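PDB 2HF9: probable hydrogenase nickel incorporation protein hypB from Methanocaldococcus jannaschii, which binds GTP, probably hydrolyses it slowly, and probably helps insert nickel into the metal centre of [NiFe] hydrogenases during their maturation. Local coordinates for residues T149-G152 with D153-E157; L202-L205 with K206-E209; I184-M187 with E188-K192. All coordinates share one frame; numbering follows the deposited sequence.

Interaction 1 (T149-G152 with D153-E157); sequences TTEG and DDTIE. With GSP (5'-guanosine-diphosphate-monothiophosphate), chain H.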
ATOM      1  N   THR A 149      -4.867  10.698  -4.691  1.00  9.53           N
ATOM      2  CA  THR A 149      -4.094  11.907  -4.406  1.00  9.97           C
ATOM      3  C   THR A 149      -3.474  11.887  -3.004  1.00 10.15           C
ATOM      4  O   THR A 149      -2.392  12.432  -2.797  1.00 10.34           O
ATOM      5  CB  THR A 149      -4.950  13.186  -4.576  1.00 10.11           C
ATOM      6  OG1 THR A 149      -6.008  13.189  -3.611  1.00 10.18           O
ATOM      7  CG2 THR A 149      -5.551  13.250  -5.986  1.00  9.35           C
ATOM      8  N   THR A 150      -4.150  11.227  -2.064  1.00 10.12           N
ATOM      9  CA  THR A 150      -3.742  11.231  -0.657  1.00 10.51           C
ATOM     10  C   THR A 150      -2.491  10.402  -0.352  1.00 10.84           C
ATOM     11  O   THR A 150      -1.956  10.467   0.758  1.00 10.98           O
ATOM     12  CB  THR A 150      -4.899  10.831   0.283  1.00 10.35           C
ATOM     13  OG1 THR A 150      -5.371   9.514  -0.043  1.00 10.28           O
ATOM     14  CG2 THR A 150      -6.040  11.826   0.166  1.00 10.17           C
ATOM     15  N   GLU A 151      -2.037   9.632  -1.338  1.00 11.28           N
ATOM     16  CA  GLU A 151      -0.788   8.877  -1.242  1.00 11.55           C
ATOM     17  C   GLU A 151       0.414   9.750  -1.637  1.00 11.99           C
ATOM     18  O   GLU A 151       1.564   9.360  -1.450  1.00 11.81           O
ATOM     19  CB  GLU A 151      -0.859   7.627  -2.124  1.00 11.63           C
ATOM     20  CG  GLU A 151      -1.903   6.598  -1.667  1.00 11.67           C
ATOM     21  CD  GLU A 151      -2.723   6.017  -2.814  1.00 12.76           C
ATOM     22  OE1 GLU A 151      -2.207   5.927  -3.952  1.00 12.97           O
ATOM     23  OE2 GLU A 151      -3.890   5.642  -2.570  1.00 11.76           O
ATOM     24  N   GLY A 152       0.134  10.932  -2.180  1.00 12.54           N
ATOM     25  CA  GLY A 152       1.178  11.832  -2.668  1.00 13.29           C
ATOM     26  C   GLY A 152       1.270  11.806  -4.180  1.00 13.69           C
ATOM     27  O   GLY A 152       0.937  10.798  -4.819  1.00 13.87           O
ATOM     28  N   ASP A 153       1.729  12.910  -4.761  1.00 14.17           N
ATOM     29  CA  ASP A 153       1.780  13.030  -6.218  1.00 14.66           C
ATOM     30  C   ASP A 153       3.036  12.435  -6.878  1.00 14.92           C
ATOM     31  O   ASP A 153       3.233  12.597  -8.082  1.00 15.09           O
ATOM     32  CB  ASP A 153       1.535  14.482  -6.667  1.00 14.70           C
ATOM     33  CG  ASP A 153       2.580  15.453  -6.149  1.00 14.96           C
ATOM     34  OD1 ASP A 153       3.658  15.015  -5.693  1.00 15.75           O
ATOM     35  OD2 ASP A 153       2.313  16.668  -6.207  1.00 15.19           O
ATOM     36  N   ASP A 154       3.872  11.752  -6.091  1.00 15.11           N
ATOM     37  CA  ASP A 154       5.026  11.025  -6.629  1.00 15.61           C
ATOM     38  C   ASP A 154       4.736   9.534  -6.796  1.00 15.50           C
ATOM     39  O   ASP A 154       5.566   8.790  -7.320  1.00 15.34           O
ATOM     40  CB  ASP A 154       6.261  11.212  -5.739  1.00 16.13           C
ATOM     41  CG  ASP A 154       6.965  12.537  -5.979  1.00 17.73           C
ATOM     42  OD1 ASP A 154       6.984  13.015  -7.133  1.00 20.42           O
ATOM     43  OD2 ASP A 154       7.511  13.102  -5.007  1.00 20.51           O
ATOM     44  N   THR A 155       3.549   9.120  -6.361  1.00 15.26           N
ATOM     45  CA  THR A 155       3.144   7.713  -6.309  1.00 15.38           C
ATOM     46  C   THR A 155       3.221   6.982  -7.655  1.00 15.40           C
ATOM     47  O   THR A 155       3.630   5.817  -7.713  1.00 15.22           O
ATOM     48  CB  THR A 155       1.731   7.594  -5.691  1.00 15.31           C
ATOM     49  OG1 THR A 155       1.768   8.120  -4.358  1.00 15.41           O
ATOM     50  CG2 THR A 155       1.264   6.146  -5.637  1.00 16.16           C
ATOM     51  N   ILE A 156       2.845   7.665  -8.733  1.00 15.60           N
ATOM     52  CA  ILE A 156       2.913   7.058 -10.064  1.00 15.69           C
ATOM     53  C   ILE A 156       4.366   6.888 -10.533  1.00 16.23           C
ATOM     54  O   ILE A 156       4.749   5.805 -10.976  1.00 15.69           O
ATOM     55  CB  ILE A 156       2.044   7.816 -11.101  1.00 15.92           C
ATOM     56  CG1 ILE A 156       0.569   7.746 -10.684  1.00 15.36           C
ATOM     57  CG2 ILE A 156       2.236   7.236 -12.505  1.00 15.64           C
ATOM     58  CD1 ILE A 156      -0.327   8.783 -11.319  1.00 16.04           C
ATOM     59  N   GLU A 157       5.182   7.930 -10.401  1.00 16.83           N
ATOM     60  CA  GLU A 157       6.575   7.816 -10.847  1.00 18.04           C
ATOM     61  C   GLU A 157       7.457   6.951  -9.937  1.00 17.88           C
ATOM     62  O   GLU A 157       8.501   6.460 -10.371  1.00 17.84           O
ATOM     63  CB  GLU A 157       7.209   9.174 -11.192  1.00 18.19           C
ATOM     64  CG  GLU A 157       7.224  10.235 -10.112  1.00 19.25           C
ATOM     65  CD  GLU A 157       7.945  11.502 -10.571  1.00 19.75           C
ATOM     66  OE1 GLU A 157       8.724  11.435 -11.546  1.00 22.76           O
ATOM     67  OE2 GLU A 157       7.736  12.566  -9.956  1.00 23.07           O
TER
HETATM   68  PG  GSP H 300       5.954   6.450   0.349  1.00 12.52           P
HETATM   69  O3B GSP H 300       5.083   7.575   1.101  1.00  9.32           O
HETATM   70  S1G GSP H 300       5.341   4.867   0.652  1.00 14.52           S
HETATM   71  O2G GSP H 300       5.874   6.804  -1.149  1.00 11.48           O
HETATM   72  O3G GSP H 300       7.410   6.548   0.822  1.00 11.52           O
HETATM   73  PB  GSP H 300       5.316   8.087   2.611  1.00  9.26           P
HETATM   74  O1B GSP H 300       4.647   7.141   3.527  1.00  9.44           O
HETATM   75  O2B GSP H 300       6.733   8.332   2.938  1.00  8.32           O
HETATM   76  PA  GSP H 300       4.931  10.945   2.389  1.00 10.14           P
HETATM   77  O1A GSP H 300       5.700  11.460   3.541  1.00  9.15           O
HETATM   78  O2A GSP H 300       5.668  11.089   1.109  1.00  8.61           O
HETATM   79  O3A GSP H 300       4.437   9.439   2.655  1.00  8.94           O
HETATM   80  O5' GSP H 300       3.512  11.701   2.339  1.00 10.13           O
HETATM   81  C5' GSP H 300       2.593  11.456   1.292  1.00 10.49           C
HETATM   82  C4' GSP H 300       1.705  12.685   1.120  1.00 10.87           C
HETATM   83  O4' GSP H 300       0.872  12.841   2.258  1.00 10.12           O
HETATM   84  C3' GSP H 300       2.518  13.964   1.005  1.00 11.45           C
HETATM   85  O3' GSP H 300       1.914  14.756   0.010  1.00 12.94           O
HETATM   86  C2' GSP H 300       2.384  14.629   2.360  1.00 11.22           C
HETATM   87  O2' GSP H 300       2.424  16.029   2.249  1.00 12.60           O
HETATM   88  C1' GSP H 300       1.020  14.137   2.811  1.00 10.02           C
HETATM   89  N9  GSP H 300       0.825  14.060   4.269  1.00 10.21           N
HETATM   90  C8  GSP H 300       1.544  13.339   5.193  1.00 10.03           C
HETATM   91  N7  GSP H 300       0.986  13.544   6.410  1.00 10.18           N
HETATM   92  C5  GSP H 300      -0.079  14.367   6.275  1.00 10.09           C
HETATM   93  C6  GSP H 300      -1.004  14.896   7.176  1.00  9.98           C
HETATM   94  O6  GSP H 300      -0.938  14.635   8.374  1.00  9.35           O
HETATM   95  N1  GSP H 300      -2.007  15.727   6.715  1.00  9.76           N
HETATM   96  C2  GSP H 300      -2.095  16.035   5.370  1.00 10.36           C
HETATM   97  N2  GSP H 300      -3.055  16.833   4.924  1.00  9.53           N
HETATM   98  N3  GSP H 300      -1.178  15.509   4.483  1.00  9.98           N
HETATM   99  C4  GSP H 300      -0.191  14.689   4.928  1.00  9.85           C
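Asp-153 follows Gly-152 in a tight turn that lies beside a bound nucleotide. CB of Asp-153 rests 3.7 Å from C of Gly-152. Gly-152 has a positive phi of 104°, and at these backbone angles a CB would be jammed against the preceding carbonyl oxygen. Asp-154 comes next, at the third position of a type I beta turn running from Gly-152 to Thr-155. Thr-155 closes the turn. Its hydroxyl OG1 donates to Gly-152 O over 2.8 Å, from above the carbonyl plane, 38° out of it. Its amide N makes a weak bond of 3.5 Å to the same Gly-152 O. With chi1 at -61°, OG1 stands beside the backbone N, and both donors can reach one acceptor. OG1 of Thr-155 also lies 3.5 Å from CB of Glu-151. CG2 of Thr-155 approaches Glu-151 OE1 at 3.9 Å, while OE2 of that carboxylate is hydrogen-bonded to Ser-148 OG and Ser-49 OG. With an alanine here, Gly-152 O is likely to keep only the weak amide bond within this turn, and Glu-151 would lose the methyl beside OE1. Further on, Glu-157 OE2 and Asp-154 OD1 both form salt bridges with Lys-186. The nucleotide here is gripped largely by the second subunit. Gly-152 CA comes within 3.9 Å of its C4', and Glu-151 O within 3.6 Å of its C5', so this loop contributes to the neighbour's pocket across the dimer interface. The loop links strand 142-148 to helix 160-163. Thr-155 and Ile-156 pack on Ile-147 of that strand, and Ile-156 also leans on helix 184-194.

Interaction 2 (L202-L205 with K206-E209); sequences LLSL and KTME. With GSP (5'-guanosine-diphosphate-monothiophosphate), chain E.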
ATOM      1  N   LEU A 202      -9.039  11.049 -14.158  1.00  7.81           N
ATOM      2  CA  LEU A 202      -9.069  11.774 -12.894  1.00  7.59           C
ATOM      3  C   LEU A 202     -10.453  11.595 -12.281  1.00  7.54           C
ATOM      4  O   LEU A 202     -11.473  11.875 -12.921  1.00  7.47           O
ATOM      5  CB  LEU A 202      -8.734  13.259 -13.099  1.00  7.77           C
ATOM      6  CG  LEU A 202      -7.303  13.567 -13.566  1.00  8.40           C
ATOM      7  CD1 LEU A 202      -7.182  15.019 -14.029  1.00  8.71           C
ATOM      8  CD2 LEU A 202      -6.283  13.267 -12.467  1.00  9.65           C
ATOM      9  N   LEU A 203     -10.483  11.108 -11.047  1.00  7.10           N
ATOM     10  CA  LEU A 203     -11.736  10.680 -10.434  1.00  7.06           C
ATOM     11  C   LEU A 203     -11.914  11.181  -9.010  1.00  6.97           C
ATOM     12  O   LEU A 203     -10.959  11.257  -8.235  1.00  6.85           O
ATOM     13  CB  LEU A 203     -11.832   9.143 -10.453  1.00  6.93           C
ATOM     14  CG  LEU A 203     -13.087   8.473  -9.864  1.00  6.75           C
ATOM     15  CD1 LEU A 203     -14.331   8.796 -10.678  1.00  7.29           C
ATOM     16  CD2 LEU A 203     -12.908   6.967  -9.734  1.00  7.16           C
ATOM     17  N   SER A 204     -13.155  11.520  -8.674  1.00  6.94           N
ATOM     18  CA  SER A 204     -13.570  11.613  -7.287  1.00  6.95           C
ATOM     19  C   SER A 204     -14.817  10.763  -7.114  1.00  7.15           C
ATOM     20  O   SER A 204     -15.836  11.017  -7.759  1.00  6.56           O
ATOM     21  CB  SER A 204     -13.874  13.053  -6.881  1.00  7.00           C
ATOM     22  OG  SER A 204     -14.445  13.076  -5.581  1.00  7.26           O
ATOM     23  N   LEU A 205     -14.731   9.753  -6.253  1.00  7.12           N
ATOM     24  CA  LEU A 205     -15.893   8.932  -5.925  1.00  7.92           C
ATOM     25  C   LEU A 205     -16.806   9.608  -4.902  1.00  8.32           C
ATOM     26  O   LEU A 205     -17.858   9.069  -4.553  1.00  8.87           O
ATOM     27  CB  LEU A 205     -15.457   7.543  -5.453  1.00  7.70           C
ATOM     28  CG  LEU A 205     -14.900   6.658  -6.577  1.00  7.55           C
ATOM     29  CD1 LEU A 205     -14.143   5.468  -6.017  1.00  8.91           C
ATOM     30  CD2 LEU A 205     -16.016   6.205  -7.543  1.00  7.54           C
ATOM     31  N   LYS A 206     -16.392  10.780  -4.421  1.00  8.61           N
ATOM     32  CA  LYS A 206     -17.223  11.609  -3.545  1.00  8.96           C
ATOM     33  C   LYS A 206     -18.133  12.522  -4.379  1.00  9.18           C
ATOM     34  O   LYS A 206     -19.348  12.506  -4.207  1.00  9.45           O
ATOM     35  CB  LYS A 206     -16.347  12.422  -2.585  1.00  9.06           C
ATOM     36  CG  LYS A 206     -17.107  13.247  -1.552  1.00 10.31           C
ATOM     37  CD  LYS A 206     -16.130  13.818  -0.523  1.00 12.63           C
ATOM     38  CE  LYS A 206     -16.838  14.381   0.700  1.00 14.42           C
ATOM     39  NZ  LYS A 206     -15.842  14.712   1.766  1.00 13.81           N
ATOM     40  N   THR A 207     -17.547  13.295  -5.294  1.00  9.27           N
ATOM     41  CA  THR A 207     -18.317  14.195  -6.166  1.00  9.00           C
ATOM     42  C   THR A 207     -18.835  13.465  -7.404  1.00  9.03           C
ATOM     43  O   THR A 207     -19.761  13.938  -8.071  1.00  9.03           O
ATOM     44  CB  THR A 207     -17.476  15.388  -6.652  1.00  9.04           C
ATOM     45  OG1 THR A 207     -16.495  14.927  -7.592  1.00  8.34           O
ATOM     46  CG2 THR A 207     -16.794  16.105  -5.481  1.00  9.18           C
ATOM     47  N   MET A 208     -18.214  12.320  -7.696  1.00  8.96           N
ATOM     48  CA  MET A 208     -18.490  11.484  -8.882  1.00  8.91           C
ATOM     49  C   MET A 208     -17.947  12.045 -10.206  1.00  9.03           C
ATOM     50  O   MET A 208     -18.178  11.464 -11.269  1.00  8.95           O
ATOM     51  CB  MET A 208     -19.970  11.079  -8.988  1.00  8.85           C
ATOM     52  CG  MET A 208     -20.458  10.203  -7.835  1.00  9.24           C
ATOM     53  SD  MET A 208     -19.579   8.623  -7.694  1.00 10.26           S
ATOM     54  CE  MET A 208     -20.286   7.693  -9.051  1.00 10.20           C
ATOM     55  N   GLU A 209     -17.200  13.146 -10.139  1.00  9.39           N
ATOM     56  CA  GLU A 209     -16.543  13.693 -11.324  1.00  9.59           C
ATOM     57  C   GLU A 209     -15.537  12.683 -11.881  1.00  9.42           C
ATOM     58  O   GLU A 209     -14.699  12.157 -11.143  1.00  8.87           O
ATOM     59  CB  GLU A 209     -15.848  15.024 -11.022  1.00  9.91           C
ATOM     60  CG  GLU A 209     -15.267  15.673 -12.281  1.00 10.38           C
ATOM     61  CD  GLU A 209     -14.485  16.951 -12.027  1.00 10.89           C
ATOM     62  OE1 GLU A 209     -14.430  17.427 -10.879  1.00 12.64           O
ATOM     63  OE2 GLU A 209     -13.914  17.478 -13.002  1.00 14.08           O
TER
HETATM   64  PG  GSP E 300      -8.569  -1.648   0.666  1.00 11.07           P
HETATM   65  O3B GSP E 300      -9.073  -0.164   0.302  1.00  9.62           O
HETATM   66  S1G GSP E 300      -6.926  -1.838   0.180  1.00 14.64           S
HETATM   67  O2G GSP E 300      -8.697  -1.776   2.195  1.00 11.12           O
HETATM   68  O3G GSP E 300      -9.484  -2.675  -0.021  1.00 11.07           O
HETATM   69  PB  GSP E 300      -9.851   0.235  -1.055  1.00  7.54           P
HETATM   70  O1B GSP E 300      -8.852   0.583  -2.086  1.00  6.95           O
HETATM   71  O2B GSP E 300     -10.812  -0.788  -1.505  1.00  6.70           O
HETATM   72  PA  GSP E 300     -12.029   1.929  -0.127  1.00  8.40           P
HETATM   73  O1A GSP E 300     -13.025   1.785  -1.215  1.00  7.61           O
HETATM   74  O2A GSP E 300     -12.377   1.098   1.054  1.00  7.27           O
HETATM   75  O3A GSP E 300     -10.530   1.639  -0.638  1.00  7.92           O
HETATM   76  O5' GSP E 300     -11.901   3.485   0.232  1.00  8.66           O
HETATM   77  C5' GSP E 300     -10.989   3.936   1.214  1.00  9.19           C
HETATM   78  C4' GSP E 300     -11.507   5.222   1.849  1.00  9.10           C
HETATM   79  O4' GSP E 300     -11.425   6.301   0.933  1.00  8.82           O
HETATM   80  C3' GSP E 300     -12.961   5.138   2.281  1.00  9.46           C
HETATM   81  O3' GSP E 300     -13.043   5.834   3.504  1.00 10.23           O
HETATM   82  C2' GSP E 300     -13.715   5.883   1.201  1.00  9.52           C
HETATM   83  O2' GSP E 300     -14.868   6.512   1.694  1.00 11.22           O
HETATM   84  C1' GSP E 300     -12.694   6.914   0.763  1.00  8.75           C
HETATM   85  N9  GSP E 300     -12.755   7.354  -0.640  1.00  8.24           N
HETATM   86  C8  GSP E 300     -12.672   6.589  -1.777  1.00  8.37           C
HETATM   87  N7  GSP E 300     -12.715   7.421  -2.842  1.00  8.78           N
HETATM   88  C5  GSP E 300     -12.806   8.697  -2.401  1.00  8.34           C
HETATM   89  C6  GSP E 300     -12.876   9.925  -3.056  1.00  8.74           C
HETATM   90  O6  GSP E 300     -12.859   9.977  -4.284  1.00  7.63           O
HETATM   91  N1  GSP E 300     -12.956  11.087  -2.309  1.00  8.29           N
HETATM   92  C2  GSP E 300     -12.975  11.029  -0.925  1.00  8.22           C
HETATM   93  N2  GSP E 300     -13.059  12.147  -0.212  1.00  8.01           N
HETATM   94  N3  GSP E 300     -12.902   9.808  -0.279  1.00  8.10           N
HETATM   95  C4  GSP E 300     -12.817   8.665  -1.013  1.00  8.28           C
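Ser-204 and Thr-207 face each other across a turn consistent with the G5 motif of GTPases, here the Ser-Leu-Lys sequence beside the guanine base. The hydroxyl of Ser-204 points into the turn, with OG anti to the backbone N (chi1 172°). There it accepts two amides. Thr-207 N reaches Ser-204 OG almost straight at 3.1 Å (177°), and Lys-206 N arrives at a wider bend. The same hydroxyl bonds Asp-175, whose OD1 also holds the nucleotide, so the turn and the base share one acidic partner. Thr-207 brings its own OG1 to 3.3 Å from CB of Ser-204. That OG1 accepts from Glu-209 N and forms an ST turn. Leu-205 and Lys-206 are oriented differently, both serving the base. CB of Leu-205 lies near O6, and its CD1 lies 4.0 Å from N7. The chain of Lys-206 is extended throughout and passes above the base on one side, with CB nearest N1 and CD 3.5 Å from N2. Its ammonium continues to Ala-179 O of the second subunit, which links the base site to the dimer interface. Met-208 is bent at chi2 and chi3, which brings its SD to 3.6 Å from Leu-205 O. Behind the turn, Leu-203 and Leu-205 pack on helix 51-62. The two ends of the turn are joined by Ser-204 N, which bonds Glu-209 O at 3.0 Å in the carbonyl plane. CA of Leu-203 adds a C-H...O contact to that oxygen. Leu-205 N donates to O6 of the guanine over 2.7 Å, a backbone contact consistent with base recognition by a G5 loop.

Interaction 3 (I184-M187 with E188-K192); sequences IKKM and ENDAK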
ATOM      1  N   ILE A 184      -2.483  17.185  -9.328  1.00 15.30           N
ATOM      2  CA  ILE A 184      -3.181  16.161 -10.123  1.00 15.09           C
ATOM      3  C   ILE A 184      -2.790  16.192 -11.603  1.00 14.93           C
ATOM      4  O   ILE A 184      -2.760  15.150 -12.257  1.00 14.61           O
ATOM      5  CB  ILE A 184      -4.732  16.196  -9.958  1.00 15.12           C
ATOM      6  CG1 ILE A 184      -5.338  17.503 -10.493  1.00 15.47           C
ATOM      7  CG2 ILE A 184      -5.124  15.941  -8.503  1.00 15.15           C
ATOM      8  CD1 ILE A 184      -6.861  17.497 -10.561  1.00 15.42           C
ATOM      9  N   LYS A 185      -2.481  17.385 -12.111  1.00 14.80           N
ATOM     10  CA  LYS A 185      -2.004  17.553 -13.482  1.00 14.83           C
ATOM     11  C   LYS A 185      -0.654  16.865 -13.678  1.00 14.21           C
ATOM     12  O   LYS A 185      -0.423  16.233 -14.707  1.00 14.22           O
ATOM     13  CB  LYS A 185      -1.921  19.037 -13.862  1.00 15.32           C
ATOM     14  CG  LYS A 185      -3.274  19.740 -13.919  1.00 17.01           C
ATOM     15  CD  LYS A 185      -3.189  21.037 -14.720  1.00 19.98           C
ATOM     16  CE  LYS A 185      -4.563  21.648 -14.965  1.00 20.88           C
ATOM     17  NZ  LYS A 185      -5.468  20.750 -15.741  1.00 22.21           N
ATOM     18  N   LYS A 186       0.226  16.983 -12.683  1.00 13.77           N
ATOM     19  CA  LYS A 186       1.494  16.252 -12.668  1.00 13.32           C
ATOM     20  C   LYS A 186       1.258  14.741 -12.686  1.00 12.88           C
ATOM     21  O   LYS A 186       1.869  14.025 -13.476  1.00 12.45           O
ATOM     22  CB  LYS A 186       2.339  16.632 -11.446  1.00 13.30           C
ATOM     23  CG  LYS A 186       3.646  15.842 -11.322  1.00 14.65           C
ATOM     24  CD  LYS A 186       4.241  15.955  -9.929  1.00 17.19           C
ATOM     25  CE  LYS A 186       5.495  15.099  -9.783  1.00 18.58           C
ATOM     26  NZ  LYS A 186       5.204  13.634  -9.754  1.00 19.72           N
ATOM     27  N   MET A 187       0.371  14.264 -11.812  1.00 12.39           N
ATOM     28  CA  MET A 187       0.090  12.829 -11.715  1.00 11.96           C
ATOM     29  C   MET A 187      -0.465  12.286 -13.031  1.00 11.93           C
ATOM     30  O   MET A 187      -0.065  11.215 -13.481  1.00 11.44           O
ATOM     31  CB  MET A 187      -0.880  12.538 -10.570  1.00 12.02           C
ATOM     32  CG  MET A 187      -0.334  12.895  -9.203  1.00 11.98           C
ATOM     33  SD  MET A 187      -1.510  12.603  -7.859  1.00 12.09           S
ATOM     34  CE  MET A 187      -1.447  10.815  -7.709  1.00 12.56           C
ATOM     35  N   GLU A 188      -1.378  13.039 -13.640  1.00 12.07           N
ATOM     36  CA  GLU A 188      -1.983  12.654 -14.912  1.00 12.59           C
ATOM     37  C   GLU A 188      -0.930  12.540 -16.018  1.00 12.70           C
ATOM     38  O   GLU A 188      -0.962  11.599 -16.817  1.00 12.27           O
ATOM     39  CB  GLU A 188      -3.079  13.646 -15.299  1.00 12.41           C
ATOM     40  CG  GLU A 188      -3.811  13.306 -16.586  1.00 12.85           C
ATOM     41  CD  GLU A 188      -4.813  14.369 -16.989  1.00 13.54           C
ATOM     42  OE1 GLU A 188      -4.619  15.550 -16.616  1.00 14.05           O
ATOM     43  OE2 GLU A 188      -5.788  14.025 -17.692  1.00 14.38           O
ATOM     44  N   ASN A 189      -0.005  13.500 -16.052  1.00 12.96           N
ATOM     45  CA  ASN A 189       1.120  13.460 -16.991  1.00 13.51           C
ATOM     46  C   ASN A 189       2.101  12.326 -16.709  1.00 13.33           C
ATOM     47  O   ASN A 189       2.589  11.683 -17.641  1.00 13.32           O
ATOM     48  CB  ASN A 189       1.845  14.806 -17.035  1.00 14.05           C
ATOM     49  CG  ASN A 189       1.137  15.805 -17.914  1.00 14.93           C
ATOM     50  OD1 ASN A 189       0.716  15.476 -19.024  1.00 18.20           O
ATOM     51  ND2 ASN A 189       0.987  17.025 -17.426  1.00 16.41           N
ATOM     52  N   ASP A 190       2.371  12.077 -15.427  1.00 13.17           N
ATOM     53  CA  ASP A 190       3.189  10.937 -15.009  1.00 13.11           C
ATOM     54  C   ASP A 190       2.634   9.633 -15.582  1.00 12.83           C
ATOM     55  O   ASP A 190       3.376   8.842 -16.162  1.00 12.46           O
ATOM     56  CB  ASP A 190       3.252  10.826 -13.478  1.00 13.28           C
ATOM     57  CG  ASP A 190       4.106  11.912 -12.827  1.00 14.60           C
ATOM     58  OD1 ASP A 190       3.995  12.071 -11.593  1.00 15.17           O
ATOM     59  OD2 ASP A 190       4.887  12.598 -13.521  1.00 16.19           O
ATOM     60  N   ALA A 191       1.327   9.424 -15.412  1.00 12.52           N
ATOM     61  CA  ALA A 191       0.655   8.203 -15.855  1.00 12.45           C
ATOM     62  C   ALA A 191       0.701   8.041 -17.373  1.00 12.49           C
ATOM     63  O   ALA A 191       1.012   6.964 -17.874  1.00 12.56           O
ATOM     64  CB  ALA A 191      -0.789   8.187 -15.359  1.00 12.19           C
ATOM     65  N   LYS A 192       0.391   9.118 -18.093  1.00 12.79           N
ATOM     66  CA  LYS A 192       0.407   9.112 -19.557  1.00 13.26           C
ATOM     67  C   LYS A 192       1.805   8.830 -20.124  1.00 13.32           C
ATOM     68  O   LYS A 192       1.946   8.109 -21.113  1.00 12.88           O
ATOM     69  CB  LYS A 192      -0.092  10.448 -20.096  1.00 13.74           C
ATOM     70  CG  LYS A 192      -1.589  10.676 -20.003  1.00 14.53           C
ATOM     71  CD  LYS A 192      -1.912  12.076 -20.505  1.00 17.45           C
ATOM     72  CE  LYS A 192      -3.401  12.343 -20.545  1.00 18.85           C
ATOM     73  NZ  LYS A 192      -3.667  13.712 -21.076  1.00 21.06           N
TER
HETATM   74  O   HOH W   1      -2.248  16.749 -16.860  1.00 23.25           O
HETATM   75  O   HOH W   2      -6.250  17.636 -16.552  1.00 24.10           O
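Lys-186 and Asp-190, one helical turn apart, form a salt bridge along helix 184-194. The lysine leaves the backbone with chi1 at 177° and runs extended until chi4, where it turns by -71° and folds NZ back toward the acid. Lys-186 NZ meets Asp-190 OD1 at 2.7 Å on the syn lone pair, the side of the other oxygen. This ammonium is shared with the acids of the 153-157 loop, Asp-154 and Glu-157. OD2 of Asp-190 is held by Arg-193. The carboxylate thus has a cation on each oxygen, which probably favours its charged form. On another side of the helix, Lys-185 NZ and Glu-188 OE1 are 5.3 Å apart and bridged by water. Glu-188 is fully extended from chi1. One water donates to Glu-188 OE1 at 2.7 Å and also to Lys-185 O. A second water donates to Glu-188 OE1 at 2.6 Å and makes a weak bond to Lys-185 NZ. Asn-189 tucks its CB 3.5 Å from Lys-185 O. Regular backbone bonds join each residue of 184-187 to the one four places on. The helix packs over the last two strands of the sheet: Met-187 and Ala-191 on 168-172, and Glu-188, Ala-191 and Lys-192 on the outermost, 199-202.

In the fold
Along the chain the order is interaction 1, interaction 3, interaction 2. All three lie at one end of the parallel sheet, near strands 142-148, 168-172 and 199-202. Interactions 1 and 3 touch, with centres about 10 Å apart: Asp-153 O lies 2.8 Å from Lys-186 NZ, a probable hydrogen bond, and Ile-156 CD1 packs 3.3 Å from Met-187 O. Interaction 3 also meets interaction 2, where Leu-202 CD1 packs 3.7 Å from Glu-188 OE1. Interactions 1 and 2 do not touch; their centres are about 17 Å apart. The helix of interaction 3 touches both loops, which border different nucleotides of the dimer.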